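Long-range contact in putative permease protein, ABC transporter (Porphyromonas gingivalis, PDB 3IS6), which is probably part of a membrane transport system, this chain being a piece that includes its MacB-like periplasmic core domain: residues G92-R100 with I142-P150. Numbering follows the deposited sequence.
Sequences GVELIAGVR and IGGVFEDLP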
loop_
_atom_site.group_PDB
_atom_site.type_symbol
_atom_site.label_atom_id
_atom_site.label_comp_id
_atom_site.label_asym_id
_atom_site.label_seq_id
_atom_site.Cartn_x
_atom_site.Cartn_y
_atom_site.Cartn_z
ATOM N N GLY A 92 -22.282 -10.985 9.532
ATOM C CA GLY A 92 -23.641 -11.015 9.079
ATOM C C GLY A 92 -24.080 -9.754 8.372
ATOM O O GLY A 92 -25.109 -9.235 8.663
ATOM N N VAL A 93 -23.272 -9.265 7.459
ATOM C CA VAL A 93 -23.581 -8.072 6.708
ATOM C C VAL A 93 -24.386 -8.441 5.475
ATOM O O VAL A 93 -23.976 -9.248 4.707
ATOM C CB VAL A 93 -22.296 -7.339 6.260
ATOM C CG1 VAL A 93 -22.607 -6.115 5.502
ATOM C CG2 VAL A 93 -21.403 -7.044 7.402
ATOM N N GLU A 94 -25.526 -7.807 5.300
ATOM C CA GLU A 94 -26.403 -8.047 4.183
ATOM C C GLU A 94 -26.347 -6.870 3.238
ATOM O O GLU A 94 -26.292 -5.757 3.661
ATOM C CB GLU A 94 -27.839 -8.202 4.647
ATOM C CG GLU A 94 -28.088 -9.297 5.614
ATOM C CD GLU A 94 -28.034 -10.677 4.990
ATOM O OE1 GLU A 94 -28.272 -10.816 3.790
ATOM O OE2 GLU A 94 -27.749 -11.649 5.712
ATOM N N LEU A 95 -26.392 -7.132 1.953
ATOM C CA LEU A 95 -26.459 -6.066 0.992
ATOM C C LEU A 95 -27.873 -5.641 0.695
ATOM O O LEU A 95 -28.729 -6.444 0.471
ATOM C CB LEU A 95 -25.761 -6.463 -0.295
ATOM C CG LEU A 95 -24.296 -6.822 -0.217
ATOM C CD1 LEU A 95 -23.798 -7.011 -1.563
ATOM C CD2 LEU A 95 -23.486 -5.780 0.480
ATOM N N ILE A 96 -28.126 -4.365 0.789
ATOM C CA ILE A 96 -29.335 -3.783 0.282
ATOM C C ILE A 96 -29.413 -3.732 -1.232
ATOM O O ILE A 96 -30.453 -3.877 -1.786
ATOM C CB ILE A 96 -29.586 -2.457 0.901
ATOM C CG1 ILE A 96 -29.892 -2.668 2.355
ATOM C CG2 ILE A 96 -30.745 -1.855 0.312
ATOM C CD1 ILE A 96 -29.578 -1.501 3.182
ATOM N N ALA A 97 -28.288 -3.476 -1.865
ATOM C CA ALA A 97 -28.163 -3.444 -3.302
ATOM C C ALA A 97 -26.864 -4.069 -3.768
ATOM O O ALA A 97 -25.886 -4.060 -3.079
ATOM C CB ALA A 97 -28.271 -2.053 -3.783
ATOM N N GLY A 98 -26.874 -4.603 -4.969
ATOM C CA GLY A 98 -25.722 -5.226 -5.556
ATOM C C GLY A 98 -25.570 -6.682 -5.268
ATOM O O GLY A 98 -26.298 -7.218 -4.516
ATOM N N VAL A 99 -24.594 -7.313 -5.880
ATOM C CA VAL A 99 -24.441 -8.750 -5.856
ATOM C C VAL A 99 -23.486 -9.264 -4.792
ATOM O O VAL A 99 -22.330 -8.990 -4.841
ATOM C CB VAL A 99 -23.925 -9.200 -7.212
ATOM C CG1 VAL A 99 -23.663 -10.633 -7.264
ATOM C CG2 VAL A 99 -24.839 -8.745 -8.304
ATOM N N ARG A 100 -23.988 -10.062 -3.865
ATOM C CA ARG A 100 -23.216 -10.500 -2.730
ATOM C C ARG A 100 -21.988 -11.297 -3.067
ATOM O O ARG A 100 -20.958 -11.063 -2.525
ATOM C CB ARG A 100 -24.053 -11.275 -1.747
ATOM C CG ARG A 100 -23.270 -11.744 -0.548
ATOM C CD ARG A 100 -24.101 -12.569 0.396
ATOM N NE ARG A 100 -23.474 -12.885 1.667
ATOM C CZ ARG A 100 -23.504 -12.094 2.717
ATOM N NH1 ARG A 100 -24.097 -10.949 2.620
ATOM N NH2 ARG A 100 -22.934 -12.453 3.846
ATOM N N ILE A 142 -19.021 1.804 -7.355
ATOM C CA ILE A 142 -19.780 1.287 -6.240
ATOM C C ILE A 142 -20.520 0.008 -6.625
ATOM O O ILE A 142 -21.444 0.025 -7.369
ATOM C CB ILE A 142 -20.767 2.326 -5.740
ATOM C CG1 ILE A 142 -20.029 3.551 -5.245
ATOM C CG2 ILE A 142 -21.623 1.778 -4.685
ATOM C CD1 ILE A 142 -20.885 4.602 -4.866
ATOM N N GLY A 143 -20.053 -1.107 -6.112
ATOM C CA GLY A 143 -20.636 -2.384 -6.422
ATOM C C GLY A 143 -21.723 -2.919 -5.522
ATOM O O GLY A 143 -22.329 -3.911 -5.815
ATOM N N GLY A 144 -21.916 -2.292 -4.384
ATOM C CA GLY A 144 -22.928 -2.710 -3.452
ATOM C C GLY A 144 -23.221 -1.693 -2.395
ATOM O O GLY A 144 -22.443 -0.824 -2.173
ATOM N N VAL A 145 -24.344 -1.846 -1.733
ATOM C CA VAL A 145 -24.690 -1.071 -0.575
ATOM C C VAL A 145 -25.035 -1.987 0.570
ATOM O O VAL A 145 -25.859 -2.831 0.435
ATOM C CB VAL A 145 -25.857 -0.182 -0.849
ATOM C CG1 VAL A 145 -26.180 0.614 0.327
ATOM C CG2 VAL A 145 -25.596 0.676 -2.005
ATOM N N PHE A 146 -24.380 -1.803 1.698
ATOM C CA PHE A 146 -24.558 -2.673 2.836
ATOM C C PHE A 146 -25.322 -2.016 3.958
ATOM O O PHE A 146 -25.255 -0.851 4.149
ATOM C CB PHE A 146 -23.242 -3.258 3.349
ATOM C CG PHE A 146 -22.272 -2.243 3.891
ATOM C CD1 PHE A 146 -22.241 -1.928 5.224
ATOM C CD2 PHE A 146 -21.381 -1.624 3.069
ATOM C CE1 PHE A 146 -21.361 -1.010 5.702
ATOM C CE2 PHE A 146 -20.517 -0.713 3.557
ATOM C CZ PHE A 146 -20.506 -0.411 4.870
ATOM N N GLU A 147 -26.066 -2.822 4.674
ATOM C CA GLU A 147 -26.828 -2.406 5.810
ATOM C C GLU A 147 -25.866 -1.851 6.843
ATOM O O GLU A 147 -24.878 -2.448 7.097
ATOM C CB GLU A 147 -27.409 -3.664 6.402
ATOM C CG GLU A 147 -28.816 -3.670 6.667
ATOM C CD GLU A 147 -29.192 -4.763 7.637
ATOM O OE1 GLU A 147 -29.256 -4.519 8.844
ATOM O OE2 GLU A 147 -29.412 -5.876 7.185
ATOM N N ASP A 148 -26.197 -0.737 7.466
ATOM C CA ASP A 148 -25.267 -0.083 8.344
ATOM C C ASP A 148 -24.846 -1.067 9.410
ATOM O O ASP A 148 -25.615 -1.830 9.896
ATOM C CB ASP A 148 -25.886 1.109 9.029
ATOM C CG ASP A 148 -26.187 2.237 8.111
ATOM O OD1 ASP A 148 -25.575 2.392 7.066
ATOM O OD2 ASP A 148 -27.058 3.001 8.458
ATOM N N LEU A 149 -23.580 -1.031 9.745
ATOM C CA LEU A 149 -23.057 -1.851 10.783
ATOM C C LEU A 149 -23.621 -1.371 12.121
ATOM O O LEU A 149 -23.983 -0.254 12.263
ATOM C CB LEU A 149 -21.553 -1.786 10.790
ATOM C CG LEU A 149 -20.833 -2.394 9.611
ATOM C CD1 LEU A 149 -19.448 -1.948 9.551
ATOM C CD2 LEU A 149 -20.879 -3.853 9.665
ATOM N N PRO A 150 -23.672 -2.237 13.096
ATOM C CA PRO A 150 -24.256 -1.864 14.369
ATOM C C PRO A 150 -23.523 -0.685 15.004
ATOM O O PRO A 150 -22.351 -0.599 14.916
ATOM C CB PRO A 150 -24.044 -3.109 15.197
ATOM C CG PRO A 150 -24.018 -4.169 14.259
ATOM C CD PRO A 150 -23.458 -3.674 13.008
HETATM O O HOH W 1 -23.217 -5.618 -7.653
HETATM O O HOH W 2 -21.278 -6.492 -4.470
#
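A classic beta bulge interrupts the antiparallel pairing: Ile96 and Ala97 both face Val145, whose carbonyl O receives two weak bonds, a short but bent one from Ile96 N (2.8 Å) and a straighter, long one from Ala97 N (3.4 Å). Val145 N returns a bond to Ala97 O at 3.0 Å, coming from above the carbonyl plane, and beyond the bulge Glu147 N meets Glu94 O nearly in line with the C=O bond (C=O...N angle 178°). Farther along, two waters link Gly143 O to Val99 N and to Val99 O.

On one face, Phe146 CB touches both Val93 CG1 (3.6 Å) and Leu95 CD2; with CG wedged between backbone N and carbonyl carbon (chi1 64°), the ring leads away from the loop. Val93 divides its branches, CG2 reaching Leu149 CD2. Ala97 and Val145 pack on the other face, while Ile96 CD1 rests on Glu147 CA. The extended side chain of Arg100 spans its own segment, NH1 donating to Val93 O (2.7 Å) in the carbonyl plane, and NH2 forms a salt bridge with Asp89.

The loop leaves helix 86-90 through a Schellman motif at Gly92 and runs along one edge of strand 140-146, whose Gly144 and Phe146 form backbone hydrogen bonds with Ile112 of the parallel strand 109-113; Ile96 reaches Glu114 of helix 114-119.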